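Cellulase CEL9M (Clostridium cellulolyticum, PDB 1IA6) probably hydrolyses internal beta-1,4-glucosidic linkages in cellulose and related beta-glucans, as a family 9 glycoside hydrolase. Local coordinates at residues L74-S77 / L78-K82; G272-I275 / Y276-I280. All blocks are in the same frame, centred on the assembly; numbering follows the deposited sequence. Where two conformers were deposited one is given.

Overall arrangement
Both interactions are local, each worked out over one or two turns of a single helix within the mainly helical body of a family 9 glycoside hydrolase, an (alpha/alpha)6 barrel. Interaction 1 comes first along the chain, at the C-terminal end of helix 64-80; interaction 2 follows much later, where helix 274-289 begins. Their centres lie 23 Å apart and their nearest atoms about 8 Å, so the two do not touch. Residues 74-82 are mostly buried, whereas residues 272-280 lie farther out, with most side chains exposed. The side chains of Trp76 and Tyr276 lie about 12 Å and about 11 Å from that of Asp211, a calcium ligand, so both are packing near that site, not part of it.

Interaction 1: residues L74-S77 / L78-K82; sequences LGWS and LYEFK
At the edge of the Trp76 indole, near the ring plane, sits the carboxylate oxygen OE2 of Glu80, one helical turn further on. The same oxygen lies in plane at the edge of the Tyr79 ring, and Glu80 CB lies over the centre of one face of Phe81, 4.1 Å above the plane. This is an i, i+4 pairing in the last turns of helix 64-80, part of the (alpha/alpha)6 barrel of this family 9 cellulase. Trp76 NE1 donates to Glu80 OE2 at 3.0 Å, with a bent N-H...O angle of 141°. The oxygen is met on its anti side, but the donor is tilted out of the carboxylate plane and the oxygen stands slightly off the indole plane; the two planes are 84° apart. With Glu80 CG beside the backbone N, CG comes to 3.2 Å from Trp76 NE1, and the bend at chi2 (-72°) then turns the carboxylate to the indole N-H. The other carboxylate oxygen, OE1, forms a salt bridge with Lys322 on helix 306-323, so the acid joins an indole of its own helix to a lysine of another and is probably ionised. Trp76 also meets Trp215 edge-to-face. The helical backbone bonds continue through this turn: Glu80 N reaches Trp76 O at 2.9 Å, and Phe81, the first residue to leave helical angles, still donates its N to Ser77 O at 2.9 Å.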
loop_
_atom_site.group_PDB
_atom_site.type_symbol
_atom_site.label_atom_id
_atom_site.label_comp_id
_atom_site.label_asym_id
_atom_site.label_seq_id
_atom_site.Cartn_x
_atom_site.Cartn_y
_atom_site.Cartn_z
ATOM N N LEU A 74 -2.247 -1.168 -5.040
ATOM C CA LEU A 74 -3.674 -1.400 -5.257
ATOM C C LEU A 74 -3.938 -1.398 -6.760
ATOM O O LEU A 74 -4.693 -2.226 -7.267
ATOM C CB LEU A 74 -4.509 -0.307 -4.587
ATOM C CG LEU A 74 -4.627 -0.370 -3.064
ATOM C CD1 LEU A 74 -5.286 0.906 -2.558
ATOM C CD2 LEU A 74 -5.443 -1.604 -2.658
ATOM N N GLY A 75 -3.309 -0.465 -7.470
ATOM C CA GLY A 75 -3.483 -0.394 -8.912
ATOM C C GLY A 75 -2.941 -1.639 -9.593
ATOM O O GLY A 75 -3.512 -2.122 -10.568
ATOM N N TRP A 76 -1.832 -2.165 -9.077
ATOM C CA TRP A 76 -1.224 -3.362 -9.642
ATOM C C TRP A 76 -2.159 -4.557 -9.450
ATOM O O TRP A 76 -2.294 -5.397 -10.341
ATOM C CB TRP A 76 0.133 -3.628 -8.969
ATOM C CG TRP A 76 0.977 -4.678 -9.641
ATOM C CD1 TRP A 76 0.910 -5.073 -10.945
ATOM C CD2 TRP A 76 2.057 -5.418 -9.054
ATOM N NE1 TRP A 76 1.878 -6.010 -11.210
ATOM C CE2 TRP A 76 2.598 -6.241 -10.067
ATOM C CE3 TRP A 76 2.621 -5.462 -7.772
ATOM C CZ2 TRP A 76 3.677 -7.102 -9.839
ATOM C CZ3 TRP A 76 3.697 -6.321 -7.543
ATOM C CH2 TRP A 76 4.211 -7.128 -8.574
ATOM N N SER A 77 -2.805 -4.611 -8.290
ATOM C CA SER A 77 -3.731 -5.692 -7.970
ATOM C C SER A 77 -4.876 -5.745 -8.980
ATOM O O SER A 77 -5.232 -6.814 -9.478
ATOM C CB SER A 77 -4.305 -5.496 -6.562
ATOM O OG SER A 77 -3.274 -5.415 -5.589
ATOM N N LEU A 78 -5.446 -4.583 -9.277
ATOM C CA LEU A 78 -6.562 -4.488 -10.215
ATOM C C LEU A 78 -6.114 -4.830 -11.636
ATOM O O LEU A 78 -6.833 -5.489 -12.386
ATOM C CB LEU A 78 -7.154 -3.078 -10.188
ATOM C CG LEU A 78 -8.387 -2.821 -11.063
ATOM C CD1 LEU A 78 -9.527 -3.735 -10.635
ATOM C CD2 LEU A 78 -8.798 -1.364 -10.936
ATOM N N TYR A 79 -4.920 -4.374 -11.995
ATOM C CA TYR A 79 -4.367 -4.620 -13.321
ATOM C C TYR A 79 -4.094 -6.099 -13.585
ATOM O O TYR A 79 -4.414 -6.615 -14.655
ATOM C CB TYR A 79 -3.066 -3.830 -13.499
ATOM C CG TYR A 79 -2.433 -3.989 -14.866
ATOM C CD1 TYR A 79 -2.945 -3.320 -15.976
ATOM C CD2 TYR A 79 -1.325 -4.814 -15.048
ATOM C CE1 TYR A 79 -2.363 -3.466 -17.237
ATOM C CE2 TYR A 79 -0.738 -4.969 -16.300
ATOM C CZ TYR A 79 -1.261 -4.291 -17.388
ATOM O OH TYR A 79 -0.672 -4.431 -18.623
ATOM N N GLU A 80 -3.504 -6.780 -12.608
ATOM C CA GLU A 80 -3.161 -8.195 -12.759
ATOM C C GLU A 80 -4.299 -9.180 -12.504
ATOM O O GLU A 80 -4.345 -10.244 -13.123
ATOM C CB GLU A 80 -2.002 -8.559 -11.825
ATOM C CG GLU A 80 -0.715 -7.769 -12.035
ATOM C CD GLU A 80 0.031 -8.147 -13.307
ATOM O OE1 GLU A 80 -0.292 -9.187 -13.920
ATOM O OE2 GLU A 80 0.959 -7.404 -13.685
ATOM N N PHE A 81 -5.204 -8.840 -11.589
ATOM C CA PHE A 81 -6.304 -9.739 -11.244
ATOM C C PHE A 81 -7.684 -9.111 -11.414
ATOM O O PHE A 81 -8.577 -9.334 -10.597
ATOM C CB PHE A 81 -6.144 -10.218 -9.795
ATOM C CG PHE A 81 -4.816 -10.866 -9.510
ATOM C CD1 PHE A 81 -4.448 -12.047 -10.150
ATOM C CD2 PHE A 81 -3.927 -10.290 -8.603
ATOM C CE1 PHE A 81 -3.211 -12.646 -9.892
ATOM C CE2 PHE A 81 -2.689 -10.882 -8.340
ATOM C CZ PHE A 81 -2.332 -12.062 -8.988
ATOM N N LYS A 82 -7.861 -8.345 -12.484
ATOM C CA LYS A 82 -9.127 -7.679 -12.748
ATOM C C LYS A 82 -10.344 -8.597 -12.662
ATOM O O LYS A 82 -11.386 -8.200 -12.137
ATOM C CB LYS A 82 -9.090 -7.011 -14.123
ATOM C CG LYS A 82 -10.386 -6.323 -14.505
ATOM C CD LYS A 82 -10.282 -5.691 -15.882
ATOM C CE LYS A 82 -11.643 -5.230 -16.378
ATOM N NZ LYS A 82 -12.287 -4.310 -15.407
#

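Interaction 2: residues G272-I275 / Y276-I280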
loop_
_atom_site.group_PDB
_atom_site.type_symbol
_atom_site.label_atom_id
_atom_site.label_comp_id
_atom_site.label_asym_id
_atom_site.label_seq_id
_atom_site.Cartn_x
_atom_site.Cartn_y
_atom_site.Cartn_z
ATOM N N GLY A 272 13.240 -10.490 -20.487
ATOM C CA GLY A 272 13.560 -11.900 -20.589
ATOM C C GLY A 272 14.976 -12.233 -20.147
ATOM O O GLY A 272 15.414 -13.378 -20.282
ATOM N N LYS A 273 15.690 -11.249 -19.605
ATOM C CA LYS A 273 17.068 -11.457 -19.164
ATOM C C LYS A 273 17.212 -12.347 -17.933
ATOM O O LYS A 273 16.447 -12.240 -16.976
ATOM C CB LYS A 273 17.750 -10.115 -18.908
ATOM C CG LYS A 273 18.040 -9.316 -20.168
ATOM C CD LYS A 273 18.859 -8.085 -19.835
ATOM C CE LYS A 273 19.205 -7.285 -21.070
ATOM N NZ LYS A 273 20.014 -6.091 -20.713
ATOM N N GLN A 274 18.220 -13.213 -17.965
ATOM C CA GLN A 274 18.477 -14.152 -16.877
ATOM C C GLN A 274 18.762 -13.504 -15.527
ATOM O O GLN A 274 18.354 -14.025 -14.492
ATOM C CB GLN A 274 19.646 -15.072 -17.246
ATOM C CG GLN A 274 19.823 -16.261 -16.308
ATOM C CD GLN A 274 18.600 -17.161 -16.275
ATOM O OE1 GLN A 274 18.036 -17.493 -17.318
ATOM N NE2 GLN A 274 18.192 -17.569 -15.078
ATOM N N ILE A 275 19.457 -12.372 -15.544
ATOM C CA ILE A 275 19.798 -11.669 -14.313
ATOM C C ILE A 275 18.567 -11.368 -13.456
ATOM O O ILE A 275 18.617 -11.474 -12.232
ATOM C CB ILE A 275 20.537 -10.345 -14.612
ATOM C CG1 ILE A 275 20.909 -9.649 -13.300
ATOM C CG2 ILE A 275 19.669 -9.446 -15.482
ATOM C CD1 ILE A 275 21.712 -8.381 -13.480
ATOM N N TYR A 276 17.466 -10.999 -14.105
ATOM C CA TYR A 276 16.229 -10.681 -13.390
ATOM C C TYR A 276 15.518 -11.953 -12.953
ATOM O O TYR A 276 14.922 -12.002 -11.877
ATOM C CB TYR A 276 15.309 -9.824 -14.267
ATOM C CG TYR A 276 15.987 -8.567 -14.753
ATOM C CD1 TYR A 276 16.590 -7.691 -13.852
ATOM C CD2 TYR A 276 16.083 -8.281 -16.116
ATOM C CE1 TYR A 276 17.277 -6.567 -14.290
ATOM C CE2 TYR A 276 16.770 -7.157 -16.567
ATOM C CZ TYR A 276 17.366 -6.308 -15.648
ATOM O OH TYR A 276 18.075 -5.217 -16.079
ATOM N N LYS A 277 15.583 -12.991 -13.781
ATOM C CA LYS A 277 14.954 -14.257 -13.428
ATOM C C LYS A 277 15.663 -14.840 -12.208
ATOM O O LYS A 277 15.021 -15.406 -11.325
ATOM C CB LYS A 277 15.027 -15.248 -14.594
ATOM C CG LYS A 277 14.207 -14.839 -15.805
ATOM C CD LYS A 277 14.332 -15.865 -16.918
ATOM C CE LYS A 277 13.486 -15.480 -18.117
ATOM N NZ LYS A 277 13.659 -16.445 -19.241
ATOM N N ASP A 278 16.985 -14.697 -12.157
ATOM C CA ASP A 278 17.749 -15.212 -11.025
ATOM C C ASP A 278 17.436 -14.440 -9.744
ATOM O O ASP A 278 17.399 -15.017 -8.659
ATOM C CB ASP A 278 19.256 -15.139 -11.299
ATOM C CG ASP A 278 19.712 -16.132 -12.357
ATOM O OD1 ASP A 278 19.007 -17.137 -12.586
ATOM O OD2 ASP A 278 20.788 -15.911 -12.948
ATOM N N ALA A 279 17.225 -13.134 -9.867
ATOM C CA ALA A 279 16.913 -12.311 -8.699
ATOM C C ALA A 279 15.607 -12.777 -8.062
ATOM O O ALA A 279 15.511 -12.913 -6.840
ATOM C CB ALA A 279 16.808 -10.846 -9.102
ATOM N N ILE A 280 14.600 -13.018 -8.895
ATOM C CA ILE A 280 13.304 -13.482 -8.413
ATOM C C ILE A 280 13.416 -14.868 -7.787
ATOM O O ILE A 280 12.880 -15.118 -6.704
ATOM C CB ILE A 280 12.275 -13.530 -9.563
ATOM C CG1 ILE A 280 11.992 -12.112 -10.058
ATOM C CG2 ILE A 280 10.998 -14.202 -9.098
ATOM C CD1 ILE A 280 11.542 -11.166 -8.972
#
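Tyr276 and Ile275 bury the most surface in this first turn of helix 274-289, and in one of the two modelled conformers of Ile275 they meet as a CH-pi pair between chain neighbours. There the methyl CG2 of Ile275 sits 3.6 Å from the centroid of the Tyr276 ring, only 2° off the ring normal, and so lies over the middle of one face. CG1 is anti to the backbone N (chi1 -179°), which places CG2 between the N and the carbonyl carbon. The Lys273 side chain runs beside the tyrosine in the same direction, its CB 3.7 Å from Tyr276 CD2. Gln274 and Asp278, one turn apart, form an i, i+4 side-chain hydrogen bond: NE2 of Gln274 reaches Asp278 OD1 at 2.7 Å from above the carboxylate plane, although the acceptor lies in the plane of the amide. Lys273 is the N-cap residue, and its carbonyl oxygen receives weak bonds from the N atoms of Tyr276 and Lys277. Glu234 OE1, on helix 228-236, takes both the Tyr276 hydroxyl, in a hydrogen bond, and Lys273 NZ, in a salt bridge. Tyr276 thus joins that helix to the preceding helix 260-271, where it packs on Leu267, Ala268 and Thr271.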